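Local coordinates for protein bacterioferritin (PDB 1JGC) that binds heme b between paired subunits and probably oxidises iron(II) with dioxygen, storing it as a ferric mineral inside a 24-subunit shell, at residues 27-30 and 31-35; 105-108 and 109-112; 112-115 and 116-120. All coordinates share one frame; numbering follows the deposited sequence.

Contact 1: 27-30 and 31-35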
ATOM      1  N   VAL A  27     -15.692   1.204 -45.652  1.00 20.36           N
ATOM      2  CA  VAL A  27     -16.072   2.399 -46.384  1.00 20.40           C
ATOM      3  C   VAL A  27     -17.275   3.023 -45.673  1.00 19.72           C
ATOM      4  O   VAL A  27     -17.361   4.236 -45.528  1.00 19.84           O
ATOM      5  CB  VAL A  27     -16.450   2.076 -47.856  1.00 21.04           C
ATOM      6  CG1 VAL A  27     -16.936   3.327 -48.548  1.00 20.78           C
ATOM      7  CG2 VAL A  27     -15.255   1.519 -48.594  1.00 20.19           C
ATOM      8  N   HIS A  28     -18.198   2.183 -45.225  1.00 19.18           N
ATOM      9  CA  HIS A  28     -19.377   2.666 -44.530  1.00 20.21           C
ATOM     10  C   HIS A  28     -18.991   3.366 -43.245  1.00 21.01           C
ATOM     11  O   HIS A  28     -19.597   4.370 -42.867  1.00 21.81           O
ATOM     12  CB  HIS A  28     -20.332   1.511 -44.252  1.00 20.24           C
ATOM     13  CG  HIS A  28     -21.153   1.123 -45.439  1.00 21.48           C
ATOM     14  ND1 HIS A  28     -21.947  -0.001 -45.462  1.00 22.63           N
ATOM     15  CD2 HIS A  28     -21.325   1.730 -46.638  1.00 22.61           C
ATOM     16  CE1 HIS A  28     -22.576  -0.068 -46.623  1.00 24.26           C
ATOM     17  NE2 HIS A  28     -22.216   0.971 -47.354  1.00 23.32           N
ATOM     18  N   PHE A  29     -17.974   2.838 -42.574  1.00 21.22           N
ATOM     19  CA  PHE A  29     -17.483   3.443 -41.338  1.00 20.26           C
ATOM     20  C   PHE A  29     -17.010   4.865 -41.660  1.00 20.20           C
ATOM     21  O   PHE A  29     -17.446   5.831 -41.043  1.00 20.04           O
ATOM     22  CB  PHE A  29     -16.338   2.589 -40.766  1.00 17.58           C
ATOM     23  CG  PHE A  29     -15.304   3.373 -40.008  1.00 15.81           C
ATOM     24  CD1 PHE A  29     -15.648   4.113 -38.888  1.00 16.23           C
ATOM     25  CD2 PHE A  29     -13.979   3.377 -40.427  1.00 15.52           C
ATOM     26  CE1 PHE A  29     -14.689   4.847 -38.199  1.00 15.91           C
ATOM     27  CE2 PHE A  29     -13.010   4.109 -39.740  1.00 16.03           C
ATOM     28  CZ  PHE A  29     -13.364   4.843 -38.628  1.00 13.71           C
ATOM     29  N   ARG A  30     -16.138   4.980 -42.653  1.00 19.98           N
ATOM     30  CA  ARG A  30     -15.608   6.269 -43.054  1.00 21.33           C
ATOM     31  C   ARG A  30     -16.697   7.233 -43.496  1.00 21.83           C
ATOM     32  O   ARG A  30     -16.712   8.397 -43.097  1.00 22.36           O
ATOM     33  CB  ARG A  30     -14.573   6.077 -44.161  1.00 21.32           C
ATOM     34  CG  ARG A  30     -13.190   5.825 -43.614  1.00 22.03           C
ATOM     35  CD  ARG A  30     -12.785   7.031 -42.811  1.00 22.64           C
ATOM     36  NE  ARG A  30     -11.661   6.794 -41.920  1.00 22.97           N
ATOM     37  CZ  ARG A  30     -11.383   7.566 -40.874  1.00 22.71           C
ATOM     38  NH1 ARG A  30     -12.148   8.608 -40.597  1.00 20.85           N
ATOM     39  NH2 ARG A  30     -10.340   7.298 -40.106  1.00 22.69           N
ATOM     40  N   LEU A  31     -17.608   6.739 -44.320  1.00 22.55           N
ATOM     41  CA  LEU A  31     -18.722   7.534 -44.809  1.00 23.21           C
ATOM     42  C   LEU A  31     -19.566   8.043 -43.631  1.00 24.29           C
ATOM     43  O   LEU A  31     -19.848   9.236 -43.520  1.00 24.99           O
ATOM     44  CB  LEU A  31     -19.580   6.667 -45.733  1.00 22.47           C
ATOM     45  CG  LEU A  31     -19.773   7.004 -47.219  1.00 21.43           C
ATOM     46  CD1 LEU A  31     -18.766   8.016 -47.734  1.00 19.62           C
ATOM     47  CD2 LEU A  31     -19.682   5.708 -47.981  1.00 19.66           C
ATOM     48  N   GLN A  32     -19.968   7.133 -42.750  1.00 24.39           N
ATOM     49  CA  GLN A  32     -20.774   7.504 -41.591  1.00 25.40           C
ATOM     50  C   GLN A  32     -20.042   8.491 -40.678  1.00 26.27           C
ATOM     51  O   GLN A  32     -20.658   9.350 -40.052  1.00 26.50           O
ATOM     52  CB  GLN A  32     -21.168   6.241 -40.814  1.00 24.02           C
ATOM     53  CG  GLN A  32     -22.066   5.332 -41.629  1.00 22.76           C
ATOM     54  CD  GLN A  32     -22.100   3.902 -41.133  1.00 22.82           C
ATOM     55  OE1 GLN A  32     -21.234   3.472 -40.374  1.00 22.57           O
ATOM     56  NE2 GLN A  32     -23.097   3.149 -41.582  1.00 21.61           N
ATOM     57  N   GLU A  33     -18.724   8.370 -40.613  1.00 26.93           N
ATOM     58  CA  GLU A  33     -17.939   9.259 -39.780  1.00 28.34           C
ATOM     59  C   GLU A  33     -18.019  10.680 -40.340  1.00 27.93           C
ATOM     60  O   GLU A  33     -18.199  11.642 -39.592  1.00 27.88           O
ATOM     61  CB  GLU A  33     -16.483   8.793 -39.738  1.00 29.90           C
ATOM     62  CG  GLU A  33     -15.661   9.448 -38.651  1.00 33.40           C
ATOM     63  CD  GLU A  33     -16.111   9.019 -37.264  1.00 36.79           C
ATOM     64  OE1 GLU A  33     -16.126   7.794 -36.986  1.00 38.56           O
ATOM     65  OE2 GLU A  33     -16.447   9.901 -36.443  1.00 38.98           O
ATOM     66  N   ASP A  34     -17.890  10.805 -41.658  1.00 28.25           N
ATOM     67  CA  ASP A  34     -17.945  12.112 -42.316  1.00 27.81           C
ATOM     68  C   ASP A  34     -19.353  12.728 -42.244  1.00 27.28           C
ATOM     69  O   ASP A  34     -19.499  13.953 -42.336  1.00 27.33           O
ATOM     70  CB  ASP A  34     -17.477  11.988 -43.775  1.00 28.93           C
ATOM     71  CG  ASP A  34     -17.385  13.341 -44.486  1.00 31.95           C
ATOM     72  OD1 ASP A  34     -16.770  14.287 -43.932  1.00 34.17           O
ATOM     73  OD2 ASP A  34     -17.920  13.459 -45.613  1.00 33.32           O
ATOM     74  N   TRP A  35     -20.379  11.888 -42.073  1.00 25.00           N
ATOM     75  CA  TRP A  35     -21.754  12.372 -41.960  1.00 23.70           C
ATOM     76  C   TRP A  35     -22.020  12.866 -40.546  1.00 23.30           C
ATOM     77  O   TRP A  35     -23.040  13.502 -40.278  1.00 23.29           O
ATOM     78  CB  TRP A  35     -22.771  11.273 -42.304  1.00 23.65           C
ATOM     79  CG  TRP A  35     -22.792  10.887 -43.757  1.00 25.00           C
ATOM     80  CD1 TRP A  35     -22.450  11.678 -44.819  1.00 25.11           C
ATOM     81  CD2 TRP A  35     -23.160   9.613 -44.312  1.00 24.99           C
ATOM     82  NE1 TRP A  35     -22.574  10.976 -45.994  1.00 25.29           N
ATOM     83  CE2 TRP A  35     -23.009   9.708 -45.712  1.00 24.69           C
ATOM     84  CE3 TRP A  35     -23.600   8.401 -43.761  1.00 26.37           C
ATOM     85  CZ2 TRP A  35     -23.280   8.639 -46.568  1.00 24.05           C
ATOM     86  CZ3 TRP A  35     -23.869   7.334 -44.616  1.00 24.82           C
ATOM     87  CH2 TRP A  35     -23.708   7.464 -46.002  1.00 24.89           C
TER

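Contact 2: 105-108 and 109-112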
ATOM      1  N   ARG A 105     -21.445 -25.337 -46.414  1.00 26.36           N
ATOM      2  CA  ARG A 105     -21.635 -26.146 -45.228  1.00 26.50           C
ATOM      3  C   ARG A 105     -22.229 -27.523 -45.577  1.00 27.13           C
ATOM      4  O   ARG A 105     -21.718 -28.556 -45.127  1.00 27.25           O
ATOM      5  CB  ARG A 105     -22.508 -25.361 -44.239  1.00 26.57           C
ATOM      6  CG  ARG A 105     -22.781 -26.057 -42.944  1.00 25.71           C
ATOM      7  CD  ARG A 105     -24.049 -26.845 -43.074  1.00 28.66           C
ATOM      8  NE  ARG A 105     -24.147 -27.834 -42.020  1.00 29.86           N
ATOM      9  CZ  ARG A 105     -24.742 -29.004 -42.177  1.00 30.83           C
ATOM     10  NH1 ARG A 105     -25.290 -29.318 -43.347  1.00 28.55           N
ATOM     11  NH2 ARG A 105     -24.771 -29.861 -41.166  1.00 33.88           N
ATOM     12  N   ASP A 106     -23.288 -27.555 -46.383  1.00 27.02           N
ATOM     13  CA  ASP A 106     -23.866 -28.839 -46.773  1.00 26.69           C
ATOM     14  C   ASP A 106     -22.826 -29.708 -47.482  1.00 25.78           C
ATOM     15  O   ASP A 106     -22.716 -30.903 -47.200  1.00 24.15           O
ATOM     16  CB  ASP A 106     -25.069 -28.655 -47.705  1.00 27.60           C
ATOM     17  CG  ASP A 106     -26.322 -28.218 -46.969  1.00 28.60           C
ATOM     18  OD1 ASP A 106     -26.477 -28.567 -45.779  1.00 29.68           O
ATOM     19  OD2 ASP A 106     -27.166 -27.541 -47.588  1.00 30.47           O
ATOM     20  N   TYR A 107     -22.063 -29.110 -48.396  1.00 24.77           N
ATOM     21  CA  TYR A 107     -21.061 -29.880 -49.119  1.00 26.16           C
ATOM     22  C   TYR A 107     -19.989 -30.456 -48.200  1.00 26.43           C
ATOM     23  O   TYR A 107     -19.565 -31.593 -48.390  1.00 27.70           O
ATOM     24  CB  TYR A 107     -20.391 -29.050 -50.215  1.00 27.21           C
ATOM     25  CG  TYR A 107     -19.406 -29.875 -51.010  1.00 29.91           C
ATOM     26  CD1 TYR A 107     -19.844 -30.825 -51.937  1.00 29.63           C
ATOM     27  CD2 TYR A 107     -18.031 -29.774 -50.770  1.00 30.74           C
ATOM     28  CE1 TYR A 107     -18.933 -31.654 -52.596  1.00 31.15           C
ATOM     29  CE2 TYR A 107     -17.115 -30.597 -51.420  1.00 30.67           C
ATOM     30  CZ  TYR A 107     -17.568 -31.536 -52.326  1.00 32.03           C
ATOM     31  OH  TYR A 107     -16.657 -32.386 -52.920  1.00 32.90           O
ATOM     32  N   CYS A 108     -19.543 -29.681 -47.212  1.00 25.96           N
ATOM     33  CA  CYS A 108     -18.528 -30.172 -46.289  1.00 25.57           C
ATOM     34  C   CYS A 108     -19.057 -31.390 -45.546  1.00 25.79           C
ATOM     35  O   CYS A 108     -18.338 -32.362 -45.342  1.00 25.82           O
ATOM     36  CB  CYS A 108     -18.131 -29.083 -45.291  1.00 24.78           C
ATOM     37  SG  CYS A 108     -17.101 -27.778 -46.018  1.00 27.53           S
ATOM     38  N   ALA A 109     -20.322 -31.333 -45.151  1.00 25.53           N
ATOM     39  CA  ALA A 109     -20.946 -32.439 -44.442  1.00 26.69           C
ATOM     40  C   ALA A 109     -20.966 -33.680 -45.335  1.00 28.57           C
ATOM     41  O   ALA A 109     -20.568 -34.773 -44.920  1.00 27.37           O
ATOM     42  CB  ALA A 109     -22.367 -32.062 -44.041  1.00 24.34           C
ATOM     43  N   GLU A 110     -21.430 -33.496 -46.566  1.00 30.86           N
ATOM     44  CA  GLU A 110     -21.524 -34.592 -47.517  1.00 32.90           C
ATOM     45  C   GLU A 110     -20.176 -35.266 -47.725  1.00 32.06           C
ATOM     46  O   GLU A 110     -20.082 -36.491 -47.725  1.00 32.59           O
ATOM     47  CB  GLU A 110     -22.086 -34.090 -48.860  1.00 35.42           C
ATOM     48  CG  GLU A 110     -21.913 -35.084 -50.001  1.00 40.60           C
ATOM     49  CD  GLU A 110     -22.560 -34.628 -51.308  1.00 44.79           C
ATOM     50  OE1 GLU A 110     -22.477 -33.422 -51.649  1.00 46.16           O
ATOM     51  OE2 GLU A 110     -23.144 -35.493 -52.012  1.00 47.99           O
ATOM     52  N   VAL A 111     -19.131 -34.467 -47.894  1.00 31.40           N
ATOM     53  CA  VAL A 111     -17.796 -35.010 -48.116  1.00 30.38           C
ATOM     54  C   VAL A 111     -17.127 -35.485 -46.824  1.00 29.36           C
ATOM     55  O   VAL A 111     -16.077 -36.123 -46.861  1.00 29.85           O
ATOM     56  CB  VAL A 111     -16.917 -33.961 -48.845  1.00 31.64           C
ATOM     57  CG1 VAL A 111     -15.442 -34.222 -48.614  1.00 33.47           C
ATOM     58  CG2 VAL A 111     -17.210 -34.016 -50.341  1.00 31.87           C
ATOM     59  N   GLY A 112     -17.731 -35.178 -45.681  1.00 28.13           N
ATOM     60  CA  GLY A 112     -17.161 -35.621 -44.419  1.00 27.09           C
ATOM     61  C   GLY A 112     -16.059 -34.780 -43.805  1.00 26.08           C
ATOM     62  O   GLY A 112     -15.385 -35.242 -42.891  1.00 26.36           O
TER

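Contact 3: 112-115 and 116-120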
ATOM      1  N   GLY A 112     -17.731 -35.178 -45.681  1.00 28.13           N
ATOM      2  CA  GLY A 112     -17.161 -35.621 -44.419  1.00 27.09           C
ATOM      3  C   GLY A 112     -16.059 -34.780 -43.805  1.00 26.08           C
ATOM      4  O   GLY A 112     -15.385 -35.242 -42.891  1.00 26.36           O
ATOM      5  N   ASP A 113     -15.860 -33.559 -44.296  1.00 25.34           N
ATOM      6  CA  ASP A 113     -14.845 -32.669 -43.740  1.00 23.71           C
ATOM      7  C   ASP A 113     -15.487 -31.972 -42.532  1.00 23.80           C
ATOM      8  O   ASP A 113     -16.027 -30.870 -42.637  1.00 23.14           O
ATOM      9  CB  ASP A 113     -14.413 -31.633 -44.777  1.00 22.79           C
ATOM     10  CG  ASP A 113     -13.292 -30.749 -44.276  1.00 23.81           C
ATOM     11  OD1 ASP A 113     -13.084 -30.701 -43.042  1.00 25.72           O
ATOM     12  OD2 ASP A 113     -12.623 -30.098 -45.105  1.00 25.35           O
ATOM     13  N   ILE A 114     -15.423 -32.644 -41.388  1.00 23.52           N
ATOM     14  CA  ILE A 114     -16.015 -32.164 -40.145  1.00 22.94           C
ATOM     15  C   ILE A 114     -15.573 -30.771 -39.704  1.00 23.33           C
ATOM     16  O   ILE A 114     -16.404 -29.900 -39.457  1.00 23.20           O
ATOM     17  CB  ILE A 114     -15.724 -33.159 -39.006  1.00 23.18           C
ATOM     18  CG1 ILE A 114     -16.192 -34.560 -39.423  1.00 22.89           C
ATOM     19  CG2 ILE A 114     -16.387 -32.694 -37.718  1.00 22.10           C
ATOM     20  CD1 ILE A 114     -17.671 -34.654 -39.780  1.00 22.25           C
ATOM     21  N   VAL A 115     -14.267 -30.561 -39.604  1.00 23.52           N
ATOM     22  CA  VAL A 115     -13.750 -29.272 -39.177  1.00 21.92           C
ATOM     23  C   VAL A 115     -14.178 -28.139 -40.104  1.00 23.05           C
ATOM     24  O   VAL A 115     -14.669 -27.105 -39.639  1.00 24.67           O
ATOM     25  CB  VAL A 115     -12.217 -29.298 -39.066  1.00 21.37           C
ATOM     26  CG1 VAL A 115     -11.715 -27.946 -38.584  1.00 18.68           C
ATOM     27  CG2 VAL A 115     -11.791 -30.402 -38.106  1.00 19.17           C
ATOM     28  N   SER A 116     -14.004 -28.306 -41.408  1.00 22.40           N
ATOM     29  CA  SER A 116     -14.424 -27.254 -42.331  1.00 22.68           C
ATOM     30  C   SER A 116     -15.933 -27.004 -42.218  1.00 22.40           C
ATOM     31  O   SER A 116     -16.399 -25.875 -42.363  1.00 22.90           O
ATOM     32  CB  SER A 116     -14.059 -27.622 -43.770  1.00 22.02           C
ATOM     33  OG  SER A 116     -12.653 -27.648 -43.934  1.00 23.52           O
ATOM     34  N   LYS A 117     -16.692 -28.058 -41.950  1.00 21.98           N
ATOM     35  CA  LYS A 117     -18.134 -27.933 -41.809  1.00 22.59           C
ATOM     36  C   LYS A 117     -18.465 -27.014 -40.634  1.00 22.18           C
ATOM     37  O   LYS A 117     -19.275 -26.090 -40.759  1.00 21.65           O
ATOM     38  CB  LYS A 117     -18.767 -29.307 -41.575  1.00 22.66           C
ATOM     39  CG  LYS A 117     -20.273 -29.270 -41.467  1.00 23.44           C
ATOM     40  CD  LYS A 117     -20.823 -30.509 -40.772  1.00 24.83           C
ATOM     41  CE  LYS A 117     -20.379 -30.556 -39.323  1.00 26.38           C
ATOM     42  NZ  LYS A 117     -21.105 -31.598 -38.548  1.00 28.44           N
ATOM     43  N   ASN A 118     -17.837 -27.269 -39.488  1.00 21.96           N
ATOM     44  CA  ASN A 118     -18.089 -26.451 -38.313  1.00 21.42           C
ATOM     45  C   ASN A 118     -17.666 -25.002 -38.497  1.00 20.69           C
ATOM     46  O   ASN A 118     -18.240 -24.113 -37.883  1.00 21.24           O
ATOM     47  CB  ASN A 118     -17.408 -27.045 -37.083  1.00 21.81           C
ATOM     48  CG  ASN A 118     -18.031 -28.355 -36.665  1.00 23.93           C
ATOM     49  OD1 ASN A 118     -19.218 -28.587 -36.901  1.00 25.40           O
ATOM     50  ND2 ASN A 118     -17.242 -29.220 -36.034  1.00 24.44           N
ATOM     51  N   ILE A 119     -16.665 -24.755 -39.331  1.00 19.63           N
ATOM     52  CA  ILE A 119     -16.252 -23.383 -39.568  1.00 18.59           C
ATOM     53  C   ILE A 119     -17.415 -22.665 -40.249  1.00 20.31           C
ATOM     54  O   ILE A 119     -17.744 -21.528 -39.905  1.00 21.41           O
ATOM     55  CB  ILE A 119     -15.006 -23.310 -40.460  1.00 17.41           C
ATOM     56  CG1 ILE A 119     -13.777 -23.752 -39.664  1.00 15.18           C
ATOM     57  CG2 ILE A 119     -14.832 -21.897 -40.997  1.00 15.01           C
ATOM     58  CD1 ILE A 119     -12.495 -23.765 -40.468  1.00 13.89           C
ATOM     59  N   PHE A 120     -18.050 -23.326 -41.210  1.00 20.03           N
ATOM     60  CA  PHE A 120     -19.185 -22.705 -41.882  1.00 20.13           C
ATOM     61  C   PHE A 120     -20.391 -22.582 -40.951  1.00 20.75           C
ATOM     62  O   PHE A 120     -21.198 -21.659 -41.100  1.00 19.09           O
ATOM     63  CB  PHE A 120     -19.557 -23.469 -43.156  1.00 16.91           C
ATOM     64  CG  PHE A 120     -18.608 -23.229 -44.291  1.00 16.20           C
ATOM     65  CD1 PHE A 120     -18.500 -21.971 -44.869  1.00 14.52           C
ATOM     66  CD2 PHE A 120     -17.802 -24.254 -44.772  1.00 16.10           C
ATOM     67  CE1 PHE A 120     -17.603 -21.732 -45.908  1.00 13.26           C
ATOM     68  CE2 PHE A 120     -16.902 -24.018 -45.812  1.00 15.58           C
ATOM     69  CZ  PHE A 120     -16.805 -22.753 -46.378  1.00 13.72           C
TER

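Contact 1: 27-30 and 31-35
V27 and L31, one turn apart, lie alongside each other and point the same way, methyl CG1 of V27 resting 3.7 Å from CD2 of L31. This apolar strip is covered by I79 of the same chain and by L63 and L71 of a second subunit. F29 and E33 also run side by side, but their flat groups are turned 72° apart. E33 leaves the backbone with CG anti to its N and then bends at CG (chi2 68°), which turns the carboxylate towards F29, OE1 of E33 coming obliquely to 3.5 Å from CE1 of F29. R30 crosses E33 at a slant, with guanidinium and carboxylate planes 67° apart; what NH1 of R30 meets is the methylene CG of E33, at 4.1 Å. CE2 of F29 lies 3.6 Å above one face of the R30 guanidinium, off towards its rim, so ring, cation and bent acid form a cluster on one side of the helix. Along the backbone, L31 N bonds to V27 O at 2.8 Å, and Q32, E33 and D34 repeat the pattern on H28, F29 and R30. The polar ends of H28 look elsewhere: NE2 bonds to G80 N, and ND1 weakly to OD1 of D90 on helix 83-111. The charged atoms of R30 and E33 stay apart, NH1 to OE1 being 5.4 Å, while R30 NE makes a salt bridge to D56 of the second subunit. The chemistry therefore implies that R30 spends its charge on the subunit interface, with E33 probably adding only a longer-range electrostatic pull.

Contact 2: 105-108 and 109-112
A109, E110 and V111 turn their N-H groups back to the carbonyls of R105, D106 and Y107, at 3.1, 3.0 and 2.9 Å from N to O, which makes this the regular last turns of helix 83-111. Among the side chains, Y107 and V111 are the principal pair. The ring swings out with CG anti to the backbone N (chi1 -177°) and slants outwards, leaning towards the helix's C-terminal end, so that CB of V111 comes over one face. Methyl CG2 of V111 is the part directed at the phenol end; the model sets it implausibly close to CZ, so the exact spacing there is doubtful. E110 crosses the same ring aslant: its extended chain brings OE1 to 3.7 Å from CD1 of Y107, with carboxylate and ring planes 73° apart. The hydroxyl of Y107 bonds to OD2 of D4, while K6 makes a cation-pi contact with the ring, tying the chain's N-terminal part to this end. On another side R105 bends at its second torsion and lays its guanidinium so that CB of A109 sits over one face, 4.1 Å from NH1. D106 CG lies at the guanidinium edge, in plane, and NH1 of R105 makes a weak hydrogen bond within a salt bridge to OD1 of D106, 2.8 Å away. NE of R105 has a second acid, E121, on helix 114-144. C108 faces inward, against V7 and that helix. At G112 the helix stops: its phi is positive, at 83°, its N bonds to A109 O at 3.0 Å, and N of D113 lies 2.9 Å from O of C108, probably hydrogen-bonded. Together these make a Schellman motif, a classic C-terminal helix ending, leading into the tight turn between two long helices of the ferritin-like bundle.

Contact 3: 112-115 and 116-120
D113 caps the start of helix 114-144 as its N-cap residue, gripping S116 through both carboxylate oxygens. CG of D113 stands anti to the backbone N (chi1 -176°), which swings the carboxylate over the first turn. OD1 accepts the backbone N of S116 at 3.0 Å, and that donor comes from above the carboxylate plane, 57° out of it. S116 turns OG beside its own N (chi1 -67°), so the hydroxyl faces the same acid and donates to OD2 of D113. R61 on helix 38-64 adds a second layer: its NH2 makes a salt bridge to OD1 of D113 and its NE a hydrogen bond to OG of S116. Partial positive charge at the helix start and the nearby arginine probably both favour the ionised acid. Ahead of the helix D113 is the centre of an inverse gamma turn, closed by a weak bond from I114 N to G112 O. D113 O takes K117 N at 3.0 Å, the first backbone bond of the helix, followed by N118 N to I114 O at the same length. I114 and N118 point the same way side by side, methyl CG2 of I114 4.0 Å from ND2 of N118. The amide nitrogen itself bonds to E121 OE1 of a neighbouring subunit. K117 is extended as far as CD and kinks at chi3, and its NZ makes a salt bridge to OE2 of that same E121, so one carboxylate of the neighbouring subunit holds both side chains. CG1 of I119 lies 3.5 Å from V115 O. Back at the cap, S116 OG sits 2.7 Å from D113 OD2, above the carboxylate plane.

Along the chain the three contacts run in series, each local to one stretch, so none closes a long loop and none nests in or crosses another. Contact 1 comes first, near the C-terminal end of helix 5-34. Far along the chain, contact 2 finishes helix 83-111, and contact 3 starts helix 114-144 from G112, the residue both share. Those two touch: CB of C108 packs 3.7 Å from CA of K117 and SG of C108 lies against F120, where the two successive helices pack together beside their connecting turn. Contact 1 lies across the chain's centre, about 39 Å from contact 2 and 36 Å from contact 3 between centres, marking the other end of the bundle.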